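Local coordinates for protein extracellular ligand-binding receptor (Desulfitobacterium hafniense, PDB 4Q6B) that binds leucine and probably serves as the extracellular substrate-binding component of an ABC transporter for amino acids, at residues A[145-150]-A[161-166]; A[173-178]-A[187-192]; A[199-204]-A[212-217]. One frame throughout, in Å; residues are numbered along the deposited sequence.

Contact 1. Residues A[145-150]-A[161-166]; sequences MVIYYT and AFEDYA
Phe162 points its ring from helix 153-168 at strand 144-149 and meets two of the strand's side chains with its edge, not its face. Met145, present as selenomethionine, places SE 4.0 Å from CZ of Phe162. The selenium lies nearly in the ring plane, 85° off the ring normal, making this a Met-aromatic contact of the edge-on kind. The bend at the third torsion of Met145 (68°) also brings its methyl CE within 4.2 Å of Phe162 CZ, and the two side chains cross at about a right angle. Farther round the same ring, CD1 of Ile147 approaches CD2 of Phe162 to 4.0 Å, again near the plane. That methyl is shared, since it also lies 4.1 Å from CB of Glu163, the aliphatic start of a side chain whose carboxylate turns to a salt bridge with Arg176. On the helix side, Ala166 CB sits 3.9 Å above the plane of the Phe162 ring, toward its rim. The small methyl of alanine suits this place because the ring lies close to the next helical turn. With CG anti to the backbone N (chi1 -177°), Phe162 extends its ring off the helix into the buried interface, where Phe202 of the neighbouring strand stacks with it and Leu137 of helix 126-139 touches it. No hydrogen bond joins the segments. Their axes run close to antiparallel, 10.4 Å apart at closest approach, as expected where a strand and the helix after it form the first half of a beta-alpha-beta crossover in a periplasmic binding protein domain.

Contact 2. Residues A[173-178]-A[187-192]; sequences IVDRFN and ERLYDK. With CA (calcium ion), chain E.
A salt bridge beside an apolar contact joins strand 172-177, an outermost strand of the mixed sheet, to helix 183-195, and a calcium site is built on the same strand. The segment axes are nearly antiparallel (163°) and 10.7 Å apart at closest approach. Asp175 does most of the work, because its two carboxylate oxygens have separate tasks. OD1 binds the calcium ion at 2.4 Å. OD2 faces the helix and takes a weak hydrogen bond from Lys192 NZ at 3.1 Å, which is part of the salt bridge. The same oxygen is hydrogen-bonded by Trp193 NE1, and a calcium-bound water donates to Asp175 OD2 over 2.9 Å. A lysine suits the helix position: extended through its first two torsions and bent at the third and fourth, the chain reaches across and turns NZ onto OD2. The carbonyl O of Arg176 supplies the other protein ligand, 2.3 Å from the calcium, and five waters complete the coordination. Next to the charges, the fork of Leu189 serves two neighbours. Its CD1 approaches CD2 of Phe177 at 4.1 Å, obliquely to the ring, while Leu189 CD2 comes equally near Asp175 OD2. An aromatic suits the buried strand position, since Phe177 in turn stacks with Tyr148 and touches Phe214. With a divalent ion at one oxygen and an ammonium group and an indole N-H at the other, Asp175 is likely to be held firmly in its ionised form, so that one carboxylate probably serves both the metal and the attachment of the helix.

Contact 3. Residues A[199-204]-A[212-217]; sequences DGIFIA and TEFLVD
Apolar contacts alone join strand 200-204 to helix 207-221 here, and both fall on the edge of one ring, that of Phe214. CD1 of Ile203 comes to 3.8 Å from CD2 of Phe214, in the ring plane, while Ile203 CG1, 4.1 Å from Phe214 CE2, stands off to one side of that plane, the isoleucine crossing the rim at a slant. Farther round, Ile201 CD1 is 4.1 Å from Phe214 CZ. Beta-branched isoleucine suits a strand, and on the same side both CD1 arms reach far enough to meet the ring. Phe214 meets them with CG anti to its own N (chi1 173°), which throws the ring off the helix toward the sheet. With an alanine here, Ile201 and Ile203 would probably lose their aromatic partner and a gap would open between strand and helix. Aromatic contacts extend the cluster: the Phe214 ring meets Tyr148 with the planes at about 40°. No hydrogen bond crosses between the segments; the strand's backbone instead bonds its sheet neighbours, Phe202 with Val146 and Ile201 with Ile228. This is the strand-to-helix half of a beta-alpha-beta unit that continues to strand 227-229 in the sheet of this periplasmic binding protein lobe.

The three contacts pack helices against three consecutive strands of one sheet, in the order 172-177, 144-149, 200-204. Contacts 1 and 2 have centres about 13 Å apart and are joined by a probable backbone hydrogen bond between Met145 O and Val174 N, 2.9 Å. Contacts 1 and 3, about 12 Å apart, share the sheet in the same way, as at Tyr148 O with Ala204 N, 2.7 Å. Contacts 2 and 3 meet where Phe177 CZ packs 3.9 Å from Phe214 CE1. The calcium belongs to contact 2 and lies about 9 Å from the nearest atom of the Ile147 side chain. The nearest atom of the Ile203 side chain is about 13 Å from the bound leucine, and none of the three contacts lines the leucine pocket.

Contact 1. Residues A[145-150]-A[161-166]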
loop_
_atom_site.group_PDB
_atom_site.type_symbol
_atom_site.label_atom_id
_atom_site.label_comp_id
_atom_site.label_asym_id
_atom_site.label_seq_id
_atom_site.Cartn_x
_atom_site.Cartn_y
_atom_site.Cartn_z
HETATM N N MSE A 145 14.826 -13.650 15.584
HETATM C CA MSE A 145 14.579 -13.534 14.148
HETATM C C MSE A 145 15.752 -12.836 13.442
HETATM O O MSE A 145 16.592 -12.154 14.069
HETATM C CB MSE A 145 13.261 -12.780 13.884
HETATM C CG MSE A 145 12.016 -13.607 14.287
HETATM SE SE MSE A 145 10.427 -12.680 13.797
HETATM C CE MSE A 145 10.602 -12.797 11.834
ATOM N N VAL A 146 15.799 -12.999 12.120
ATOM C CA VAL A 146 16.812 -12.339 11.271
ATOM C C VAL A 146 16.117 -11.338 10.351
ATOM O O VAL A 146 15.003 -11.579 9.925
ATOM C CB VAL A 146 17.590 -13.378 10.409
ATOM C CG1 VAL A 146 18.437 -12.715 9.301
ATOM C CG2 VAL A 146 18.544 -14.219 11.290
ATOM N N ILE A 147 16.755 -10.212 10.038
ATOM C CA ILE A 147 16.149 -9.245 9.115
ATOM C C ILE A 147 17.059 -9.124 7.896
ATOM O O ILE A 147 18.248 -8.807 8.030
ATOM C CB ILE A 147 15.966 -7.844 9.756
ATOM C CG1 ILE A 147 14.945 -7.887 10.906
ATOM C CG2 ILE A 147 15.464 -6.802 8.709
ATOM C CD1 ILE A 147 14.883 -6.544 11.649
ATOM N N TYR A 148 16.515 -9.385 6.701
ATOM C CA TYR A 148 17.239 -9.144 5.434
ATOM C C TYR A 148 16.693 -7.836 4.920
ATOM O O TYR A 148 15.485 -7.714 4.738
ATOM C CB TYR A 148 16.917 -10.260 4.422
ATOM C CG TYR A 148 17.557 -10.107 3.057
ATOM C CD1 TYR A 148 18.899 -9.726 2.917
ATOM C CD2 TYR A 148 16.845 -10.421 1.907
ATOM C CE1 TYR A 148 19.517 -9.619 1.629
ATOM C CE2 TYR A 148 17.425 -10.336 0.652
ATOM C CZ TYR A 148 18.764 -9.946 0.510
ATOM O OH TYR A 148 19.342 -9.831 -0.734
ATOM N N TYR A 149 17.536 -6.837 4.701
ATOM C CA TYR A 149 16.978 -5.528 4.362
ATOM C C TYR A 149 17.717 -4.849 3.206
ATOM O O TYR A 149 18.845 -5.218 2.911
ATOM C CB TYR A 149 16.964 -4.606 5.598
ATOM C CG TYR A 149 18.330 -4.181 6.031
ATOM C CD1 TYR A 149 18.840 -2.921 5.684
ATOM C CD2 TYR A 149 19.124 -5.032 6.781
ATOM C CE1 TYR A 149 20.115 -2.554 6.037
ATOM C CE2 TYR A 149 20.394 -4.665 7.149
ATOM C CZ TYR A 149 20.873 -3.434 6.795
ATOM O OH TYR A 149 22.145 -3.069 7.173
ATOM N N THR A 150 17.078 -3.879 2.537
ATOM C CA THR A 150 17.761 -3.062 1.549
ATOM C C THR A 150 18.416 -1.882 2.253
ATOM O O THR A 150 17.766 -1.163 3.021
ATOM C CB THR A 150 16.795 -2.542 0.477
ATOM O OG1 THR A 150 16.244 -3.666 -0.232
ATOM C CG2 THR A 150 17.513 -1.625 -0.508
ATOM N N ALA A 161 11.678 -0.004 11.992
ATOM C CA ALA A 161 10.298 -0.170 12.514
ATOM C C ALA A 161 10.009 -1.593 13.007
ATOM O O ALA A 161 9.510 -1.809 14.133
ATOM C CB ALA A 161 9.251 0.254 11.473
ATOM N N PHE A 162 10.307 -2.585 12.180
ATOM C CA PHE A 162 10.068 -3.955 12.599
ATOM C C PHE A 162 10.908 -4.342 13.830
ATOM O O PHE A 162 10.392 -4.961 14.783
ATOM C CB PHE A 162 10.256 -4.973 11.468
ATOM C CG PHE A 162 9.934 -6.375 11.901
ATOM C CD1 PHE A 162 8.619 -6.803 12.004
ATOM C CD2 PHE A 162 10.950 -7.249 12.290
ATOM C CE1 PHE A 162 8.325 -8.088 12.447
ATOM C CE2 PHE A 162 10.682 -8.542 12.757
ATOM C CZ PHE A 162 9.355 -8.965 12.827
ATOM N N GLU A 163 12.186 -3.985 13.819
ATOM C CA GLU A 163 13.050 -4.309 14.965
ATOM C C GLU A 163 12.501 -3.697 16.272
ATOM O O GLU A 163 12.465 -4.340 17.318
ATOM C CB GLU A 163 14.500 -3.833 14.684
ATOM C CG GLU A 163 15.407 -3.961 15.905
ATOM C CD GLU A 163 16.863 -4.293 15.557
ATOM O OE1 GLU A 163 17.291 -4.046 14.404
ATOM O OE2 GLU A 163 17.574 -4.817 16.449
ATOM N N ASP A 164 12.057 -2.442 16.206
ATOM C CA ASP A 164 11.543 -1.751 17.391
ATOM C C ASP A 164 10.249 -2.388 17.888
ATOM O O ASP A 164 10.093 -2.663 19.078
ATOM C CB ASP A 164 11.332 -0.271 17.103
ATOM C CG ASP A 164 12.651 0.462 16.859
ATOM O OD1 ASP A 164 12.620 1.601 16.359
ATOM O OD2 ASP A 164 13.730 -0.119 17.139
ATOM N N TYR A 165 9.324 -2.677 16.981
ATOM C CA TYR A 165 8.100 -3.334 17.461
ATOM C C TYR A 165 8.347 -4.774 17.913
ATOM O O TYR A 165 7.745 -5.241 18.899
ATOM C CB TYR A 165 7.011 -3.279 16.401
ATOM C CG TYR A 165 6.432 -1.918 16.267
ATOM C CD1 TYR A 165 5.754 -1.315 17.332
ATOM C CD2 TYR A 165 6.525 -1.219 15.071
ATOM C CE1 TYR A 165 5.205 -0.048 17.191
ATOM C CE2 TYR A 165 5.980 0.040 14.924
ATOM C CZ TYR A 165 5.327 0.624 15.979
ATOM O OH TYR A 165 4.781 1.887 15.854
ATOM N N ALA A 166 9.226 -5.491 17.207
ATOM C CA ALA A 166 9.536 -6.878 17.585
ATOM C C ALA A 166 10.157 -6.886 18.979
ATOM O O ALA A 166 9.783 -7.694 19.810
ATOM C CB ALA A 166 10.486 -7.520 16.558
#

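Contact 2. Residues A[173-178]-A[187-192]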
loop_
_atom_site.group_PDB
_atom_site.type_symbol
_atom_site.label_atom_id
_atom_site.label_comp_id
_atom_site.label_asym_id
_atom_site.label_seq_id
_atom_site.Cartn_x
_atom_site.Cartn_y
_atom_site.Cartn_z
ATOM N N ILE A 173 16.329 -9.590 17.618
ATOM C CA ILE A 173 16.867 -9.668 16.278
ATOM C C ILE A 173 18.299 -10.163 16.410
ATOM O O ILE A 173 19.171 -9.433 16.884
ATOM C CB ILE A 173 16.824 -8.306 15.558
ATOM C CG1 ILE A 173 15.367 -7.792 15.458
ATOM C CG2 ILE A 173 17.465 -8.410 14.159
ATOM C CD1 ILE A 173 14.386 -8.798 14.742
ATOM N N VAL A 174 18.549 -11.410 16.014
ATOM C CA VAL A 174 19.860 -12.001 16.231
ATOM C C VAL A 174 20.847 -11.676 15.099
ATOM O O VAL A 174 22.048 -11.800 15.275
ATOM C CB VAL A 174 19.777 -13.535 16.450
ATOM C CG1 VAL A 174 18.909 -13.848 17.677
ATOM C CG2 VAL A 174 19.259 -14.241 15.185
ATOM N N ASP A 175 20.342 -11.254 13.937
ATOM C CA ASP A 175 21.254 -10.796 12.884
ATOM C C ASP A 175 20.466 -9.947 11.907
ATOM O O ASP A 175 19.299 -10.185 11.690
ATOM C CB ASP A 175 21.894 -11.983 12.147
ATOM C CG ASP A 175 23.044 -11.573 11.212
ATOM O OD1 ASP A 175 23.709 -10.512 11.434
ATOM O OD2 ASP A 175 23.319 -12.363 10.259
ATOM N N ARG A 176 21.102 -8.938 11.338
ATOM C CA ARG A 176 20.510 -8.226 10.212
ATOM C C ARG A 176 21.583 -8.202 9.131
ATOM O O ARG A 176 22.816 -8.207 9.426
ATOM C CB ARG A 176 20.054 -6.798 10.611
ATOM C CG ARG A 176 21.190 -5.825 10.773
ATOM C CD ARG A 176 20.692 -4.389 10.652
ATOM N NE ARG A 176 19.538 -4.131 11.507
ATOM C CZ ARG A 176 18.759 -3.052 11.394
ATOM N NH1 ARG A 176 17.722 -2.881 12.214
ATOM N NH2 ARG A 176 19.009 -2.150 10.456
ATOM N N PHE A 177 21.162 -8.289 7.870
ATOM C CA PHE A 177 22.119 -8.330 6.744
ATOM C C PHE A 177 21.478 -7.758 5.485
ATOM O O PHE A 177 20.240 -7.711 5.376
ATOM C CB PHE A 177 22.669 -9.749 6.496
ATOM C CG PHE A 177 21.668 -10.716 5.852
ATOM C CD1 PHE A 177 20.501 -11.112 6.517
ATOM C CD2 PHE A 177 21.896 -11.233 4.566
ATOM C CE1 PHE A 177 19.596 -12.031 5.926
ATOM C CE2 PHE A 177 20.989 -12.150 3.977
ATOM C CZ PHE A 177 19.830 -12.528 4.650
ATOM N N ASN A 178 22.307 -7.287 4.552
ATOM C CA ASN A 178 21.771 -6.655 3.343
ATOM C C ASN A 178 22.365 -7.153 2.031
ATOM O O ASN A 178 21.997 -6.683 0.930
ATOM C CB ASN A 178 21.911 -5.156 3.449
ATOM C CG ASN A 178 23.366 -4.710 3.534
ATOM O OD1 ASN A 178 23.839 -4.313 4.595
ATOM N ND2 ASN A 178 24.069 -4.764 2.422
ATOM N N GLU A 187 24.573 -20.304 2.770
ATOM C CA GLU A 187 24.753 -21.488 3.622
ATOM C C GLU A 187 25.503 -21.161 4.907
ATOM O O GLU A 187 25.128 -21.632 5.987
ATOM C CB GLU A 187 25.477 -22.627 2.888
ATOM C CG GLU A 187 24.581 -23.364 1.925
ATOM C CD GLU A 187 25.286 -24.448 1.130
ATOM O OE1 GLU A 187 26.528 -24.498 1.121
ATOM O OE2 GLU A 187 24.580 -25.262 0.506
ATOM N N ARG A 188 26.556 -20.357 4.786
ATOM C CA ARG A 188 27.397 -20.004 5.917
ATOM C C ARG A 188 26.591 -19.107 6.872
ATOM O O ARG A 188 26.629 -19.309 8.101
ATOM C CB ARG A 188 28.638 -19.257 5.398
ATOM C CG ARG A 188 29.724 -18.985 6.440
ATOM C CD ARG A 188 29.467 -17.701 7.201
ATOM N NE ARG A 188 29.211 -16.566 6.314
ATOM C CZ ARG A 188 28.892 -15.351 6.756
ATOM N NH1 ARG A 188 28.768 -15.148 8.060
ATOM N NH2 ARG A 188 28.668 -14.344 5.907
ATOM N N LEU A 189 25.858 -18.128 6.328
ATOM C CA LEU A 189 24.931 -17.346 7.153
ATOM C C LEU A 189 23.911 -18.233 7.880
ATOM O O LEU A 189 23.687 -18.072 9.075
ATOM C CB LEU A 189 24.183 -16.283 6.332
ATOM C CG LEU A 189 25.039 -15.096 5.908
ATOM C CD1 LEU A 189 24.398 -14.426 4.679
ATOM C CD2 LEU A 189 25.137 -14.131 7.089
ATOM N N TYR A 190 23.314 -19.187 7.163
ATOM C CA TYR A 190 22.288 -20.064 7.760
ATOM C C TYR A 190 22.898 -20.901 8.898
ATOM O O TYR A 190 22.241 -21.121 9.943
ATOM C CB TYR A 190 21.709 -20.972 6.673
ATOM C CG TYR A 190 20.571 -21.884 7.077
ATOM C CD1 TYR A 190 19.653 -21.515 8.053
ATOM C CD2 TYR A 190 20.412 -23.120 6.454
ATOM C CE1 TYR A 190 18.579 -22.354 8.384
ATOM C CE2 TYR A 190 19.346 -23.978 6.801
ATOM C CZ TYR A 190 18.453 -23.576 7.754
ATOM O OH TYR A 190 17.420 -24.422 8.079
ATOM N N ASP A 191 24.138 -21.344 8.722
ATOM C CA ASP A 191 24.838 -21.999 9.827
ATOM C C ASP A 191 24.991 -21.116 11.081
ATOM O O ASP A 191 24.767 -21.574 12.236
ATOM C CB ASP A 191 26.177 -22.550 9.365
ATOM C CG ASP A 191 26.039 -23.857 8.597
ATOM O OD1 ASP A 191 25.017 -24.551 8.768
ATOM O OD2 ASP A 191 26.974 -24.203 7.837
ATOM N N LYS A 192 25.307 -19.842 10.862
ATOM C CA LYS A 192 25.436 -18.907 11.964
ATOM C C LYS A 192 24.077 -18.660 12.595
ATOM O O LYS A 192 23.946 -18.686 13.822
ATOM C CB LYS A 192 26.044 -17.595 11.482
ATOM C CG LYS A 192 26.105 -16.548 12.566
ATOM C CD LYS A 192 26.810 -15.303 12.088
ATOM C CE LYS A 192 25.964 -14.541 11.091
ATOM N NZ LYS A 192 26.207 -13.070 11.249
HETATM CA CA CA E . 24.927 -8.759 10.261
HETATM O O HOH W 1 25.279 -10.673 8.904
HETATM O O HOH W 2 23.863 -7.847 12.244
HETATM O O HOH W 3 26.285 -7.757 8.043
HETATM O O HOH W 4 25.383 -6.556 10.108
HETATM O O HOH W 5 26.452 -9.470 11.601
#

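Contact 3. Residues A[199-204]-A[212-217]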
loop_
_atom_site.group_PDB
_atom_site.type_symbol
_atom_site.label_atom_id
_atom_site.label_comp_id
_atom_site.label_asym_id
_atom_site.label_seq_id
_atom_site.Cartn_x
_atom_site.Cartn_y
_atom_site.Cartn_z
ATOM N N ASP A 199 14.425 -18.434 14.375
ATOM C CA ASP A 199 13.132 -19.086 14.120
ATOM C C ASP A 199 12.294 -18.413 13.049
ATOM O O ASP A 199 11.160 -18.820 12.794
ATOM C CB ASP A 199 12.324 -19.267 15.423
ATOM C CG ASP A 199 12.044 -17.964 16.140
ATOM O OD1 ASP A 199 12.086 -17.964 17.405
ATOM O OD2 ASP A 199 11.739 -16.938 15.484
ATOM N N GLY A 200 12.828 -17.377 12.414
ATOM C CA GLY A 200 12.096 -16.716 11.346
ATOM C C GLY A 200 12.935 -15.635 10.724
ATOM O O GLY A 200 13.864 -15.115 11.362
ATOM N N ILE A 201 12.588 -15.270 9.493
ATOM C CA ILE A 201 13.237 -14.167 8.775
ATOM C C ILE A 201 12.212 -13.145 8.311
ATOM O O ILE A 201 11.208 -13.510 7.650
ATOM C CB ILE A 201 14.015 -14.679 7.547
ATOM C CG1 ILE A 201 15.088 -15.639 7.992
ATOM C CG2 ILE A 201 14.692 -13.515 6.815
ATOM C CD1 ILE A 201 15.715 -16.497 6.846
ATOM N N PHE A 202 12.466 -11.878 8.642
ATOM C CA PHE A 202 11.687 -10.781 8.091
ATOM C C PHE A 202 12.467 -10.155 6.930
ATOM O O PHE A 202 13.607 -9.728 7.077
ATOM C CB PHE A 202 11.442 -9.730 9.148
ATOM C CG PHE A 202 10.624 -8.587 8.653
ATOM C CD1 PHE A 202 9.340 -8.774 8.220
ATOM C CD2 PHE A 202 11.197 -7.328 8.541
ATOM C CE1 PHE A 202 8.591 -7.711 7.714
ATOM C CE2 PHE A 202 10.453 -6.246 8.050
ATOM C CZ PHE A 202 9.150 -6.445 7.629
ATOM N N ILE A 203 11.827 -10.120 5.773
ATOM C CA ILE A 203 12.425 -9.575 4.577
ATOM C C ILE A 203 11.908 -8.151 4.369
ATOM O O ILE A 203 10.765 -7.943 4.014
ATOM C CB ILE A 203 12.045 -10.440 3.372
ATOM C CG1 ILE A 203 12.450 -11.897 3.622
ATOM C CG2 ILE A 203 12.669 -9.904 2.097
ATOM C CD1 ILE A 203 11.792 -12.901 2.699
ATOM N N ALA A 204 12.800 -7.191 4.549
ATOM C CA ALA A 204 12.490 -5.778 4.439
ATOM C C ALA A 204 13.058 -5.291 3.118
ATOM O O ALA A 204 13.681 -4.254 3.026
ATOM C CB ALA A 204 13.066 -5.003 5.597
ATOM N N THR A 212 12.479 -11.519 -4.280
ATOM C CA THR A 212 12.091 -12.818 -4.819
ATOM C C THR A 212 13.313 -13.716 -5.017
ATOM O O THR A 212 13.254 -14.936 -4.757
ATOM C CB THR A 212 11.334 -12.663 -6.140
ATOM O OG1 THR A 212 12.089 -11.831 -7.024
ATOM C CG2 THR A 212 10.000 -12.011 -5.892
ATOM N N GLU A 213 14.418 -13.117 -5.471
ATOM C CA GLU A 213 15.686 -13.828 -5.578
ATOM C C GLU A 213 16.087 -14.479 -4.259
ATOM O O GLU A 213 16.563 -15.618 -4.261
ATOM C CB GLU A 213 16.827 -12.914 -6.027
ATOM C CG GLU A 213 16.809 -12.532 -7.493
ATOM C CD GLU A 213 16.002 -11.255 -7.707
ATOM O OE1 GLU A 213 15.335 -10.812 -6.734
ATOM O OE2 GLU A 213 16.038 -10.695 -8.832
ATOM N N PHE A 214 15.930 -13.755 -3.148
ATOM C CA PHE A 214 16.278 -14.324 -1.850
ATOM C C PHE A 214 15.373 -15.514 -1.515
ATOM O O PHE A 214 15.828 -16.540 -1.018
ATOM C CB PHE A 214 16.152 -13.282 -0.738
ATOM C CG PHE A 214 16.328 -13.860 0.640
ATOM C CD1 PHE A 214 17.579 -14.312 1.058
ATOM C CD2 PHE A 214 15.250 -13.970 1.512
ATOM C CE1 PHE A 214 17.754 -14.866 2.321
ATOM C CE2 PHE A 214 15.418 -14.524 2.787
ATOM C CZ PHE A 214 16.681 -14.982 3.187
ATOM N N LEU A 215 14.088 -15.377 -1.803
ATOM C CA LEU A 215 13.120 -16.436 -1.521
ATOM C C LEU A 215 13.544 -17.730 -2.216
ATOM O O LEU A 215 13.644 -18.813 -1.600
ATOM C CB LEU A 215 11.759 -15.959 -2.020
ATOM C CG LEU A 215 10.503 -16.799 -1.899
ATOM C CD1 LEU A 215 10.287 -17.134 -0.464
ATOM C CD2 LEU A 215 9.335 -15.966 -2.407
ATOM N N VAL A 216 13.855 -17.608 -3.498
ATOM C CA VAL A 216 14.298 -18.737 -4.291
ATOM C C VAL A 216 15.621 -19.288 -3.759
ATOM O O VAL A 216 15.799 -20.517 -3.638
ATOM C CB VAL A 216 14.438 -18.320 -5.765
ATOM C CG1 VAL A 216 15.147 -19.372 -6.564
ATOM C CG2 VAL A 216 13.038 -18.054 -6.335
ATOM N N ASP A 217 16.556 -18.387 -3.443
ATOM C CA ASP A 217 17.855 -18.845 -2.952
ATOM C C ASP A 217 17.714 -19.550 -1.583
ATOM O O ASP A 217 18.403 -20.551 -1.338
ATOM C CB ASP A 217 18.856 -17.695 -2.817
ATOM C CG ASP A 217 19.364 -17.194 -4.146
ATOM O OD1 ASP A 217 19.218 -17.893 -5.166
ATOM O OD2 ASP A 217 19.925 -16.084 -4.168
#